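Local coordinates for Glyoxalase/bleomycin resistance protein/dioxygenase (Vibrio splendidus, PDB 2RK9) that belongs to the glyoxalase/bleomycin resistance protein/dioxygenase superfamily and probably binds or acts on a small molecule, with two chains paired in the deposited assembly, at the interface of chains A and B. Numbering follows the deposited sequence. Chains: chain A/B, Glyoxalase/bleomycin resistance protein/dioxygenase.

The interface of chains A and B. Residues chain A 9, 11, 23, 50, 75; chain B 77, 79, 124, 128, 130.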
# COMPACT_ATOMS: atom_id res chain seq x y z
N PRO A 9 -3.49 0.60 3.14
CA PRO A 9 -2.80 -0.66 3.44
C PRO A 9 -3.05 -1.09 4.88
O PRO A 9 -3.11 -0.27 5.78
CB PRO A 9 -1.32 -0.31 3.21
CG PRO A 9 -1.37 0.85 2.24
CD PRO A 9 -2.53 1.65 2.76
N LEU A 11 -1.35 -3.42 7.57
CA LEU A 11 -0.10 -4.12 7.84
C LEU A 11 -0.14 -4.97 9.09
O LEU A 11 -0.51 -4.49 10.17
CB LEU A 11 1.04 -3.12 7.97
CG LEU A 11 1.13 -2.09 6.83
CD1 LEU A 11 2.25 -1.11 7.13
CD2 LEU A 11 1.37 -2.80 5.51
N PHE A 23 5.55 4.22 14.41
CA PHE A 23 4.70 5.09 13.60
C PHE A 23 4.34 6.40 14.29
O PHE A 23 4.36 7.46 13.66
CB PHE A 23 3.42 4.34 13.21
CG PHE A 23 3.56 3.54 11.94
CD1 PHE A 23 3.23 4.11 10.71
CD2 PHE A 23 4.01 2.22 11.96
CE1 PHE A 23 3.35 3.38 9.53
CE2 PHE A 23 4.14 1.49 10.78
CZ PHE A 23 3.81 2.07 9.57
N VAL A 50 -3.22 4.44 7.23
CA VAL A 50 -2.61 3.11 7.25
C VAL A 50 -3.18 2.36 8.46
O VAL A 50 -3.53 2.98 9.47
CB VAL A 50 -1.07 3.19 7.37
CG1 VAL A 50 -0.66 3.82 8.70
CG2 VAL A 50 -0.47 1.79 7.21
N VAL A 75 0.75 -7.80 4.17
CA VAL A 75 0.02 -6.64 3.65
C VAL A 75 -1.29 -7.02 3.01
O VAL A 75 -1.36 -7.99 2.28
CB VAL A 75 0.83 -5.91 2.57
CG1 VAL A 75 0.02 -4.71 2.06
CG2 VAL A 75 2.16 -5.48 3.13
N PHE B 77 6.01 1.46 -0.42
CA PHE B 77 4.90 2.40 -0.29
C PHE B 77 5.35 3.83 -0.59
O PHE B 77 6.05 4.43 0.20
CB PHE B 77 4.34 2.35 1.14
CG PHE B 77 3.72 1.03 1.51
CD1 PHE B 77 2.47 0.66 1.02
CD2 PHE B 77 4.40 0.14 2.35
CE1 PHE B 77 1.90 -0.57 1.35
CE2 PHE B 77 3.84 -1.10 2.69
CZ PHE B 77 2.58 -1.45 2.18
N TRP B 79 4.74 7.21 -0.30
CA TRP B 79 3.89 7.98 0.59
C TRP B 79 4.11 9.49 0.56
O TRP B 79 5.17 9.98 0.96
CB TRP B 79 4.13 7.45 2.01
CG TRP B 79 3.18 7.93 3.04
CD1 TRP B 79 3.08 9.19 3.53
CD2 TRP B 79 2.21 7.14 3.74
NE1 TRP B 79 2.10 9.24 4.50
CE2 TRP B 79 1.55 8.00 4.64
CE3 TRP B 79 1.83 5.79 3.68
CZ2 TRP B 79 0.53 7.55 5.49
CZ3 TRP B 79 0.82 5.35 4.53
CH2 TRP B 79 0.18 6.23 5.42
N THR B 124 10.26 -0.09 8.60
CA THR B 124 9.63 -0.17 9.91
C THR B 124 10.15 -1.42 10.60
O THR B 124 10.77 -2.28 9.97
CB THR B 124 8.10 -0.25 9.77
OG1 THR B 124 7.73 -1.55 9.30
CG2 THR B 124 7.61 0.80 8.79
N TYR B 128 8.57 -3.49 6.61
CA TYR B 128 7.93 -2.72 5.53
C TYR B 128 8.75 -1.52 5.09
O TYR B 128 9.32 -0.79 5.90
CB TYR B 128 6.55 -2.25 5.97
CG TYR B 128 5.62 -3.38 6.35
CD1 TYR B 128 5.15 -4.28 5.38
CD2 TYR B 128 5.21 -3.55 7.67
CE1 TYR B 128 4.31 -5.31 5.73
CE2 TYR B 128 4.35 -4.59 8.02
CZ TYR B 128 3.91 -5.46 7.04
OH TYR B 128 3.07 -6.49 7.38
N PHE B 130 8.91 2.15 3.33
CA PHE B 130 8.14 3.35 3.01
C PHE B 130 9.06 4.35 2.32
O PHE B 130 10.16 4.63 2.80
CB PHE B 130 7.59 4.00 4.28
CG PHE B 130 6.34 3.36 4.82
CD1 PHE B 130 5.12 4.03 4.77
CD2 PHE B 130 6.38 2.09 5.40
CE1 PHE B 130 3.96 3.45 5.28
CE2 PHE B 130 5.24 1.51 5.91
CZ PHE B 130 4.02 2.19 5.86
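CG lies opposite the carbonyl carbon in both A:Leu11 (chi1 -50°) and B:Tyr128 (chi1 -59°), which brings the two side chains alongside each other, running antiparallel. Methyl CD2 of A:Leu11 lies over one face of the phenol ring, 3.9 Å from its centroid and nearer the ring's border than its middle, a CH-pi contact. The stem of the same leucine packs on the ring too, with CB 3.6 Å from CE2 of B:Tyr128. From the same face, but out past the rim, CG2 of A:Val75 comes 3.4 Å from CE1 of B:Tyr128.

Both leucine methyls touch B:Tyr128, and each has a further partner. CD2 of A:Leu11 reaches CZ of B:Phe77 at 3.8 Å, while CD1 sits at the edge of the B:Phe130 ring, in its plane. Within chain B, CD2 of B:Phe77 lies over the rim of one face of B:Phe130, and CZ3 of B:Trp79 lies at its edge. These neighbours probably limit how the B:Phe130 ring can turn.

A:Phe23 crosses B:Phe130 at about a right angle. CZ of B:Phe130 points at the edge of the A:Phe23 ring, in plane, 3.7 Å from its CZ. Methyl CG2 of B:Thr124 approaches the same ring near CE2 and CZ.

At the far end, CG of A:Pro9 rests 3.7 Å from CE1 of B:Phe77. A:Val50 offers CB to CH2 of the B:Trp79 indole, 3.8 Å away, with the side chains nearly perpendicular.

This apolar patch joins strands 7-13, 48-54 and 75-80 and helix 16-26 of chain A to strands 75-80 and 129-135 and loop residues B:Thr124 and B:Tyr128. Its twin recurs across the two-fold axis. Together they likely hold the chains as a dimer, if the deposited pair is the biological one.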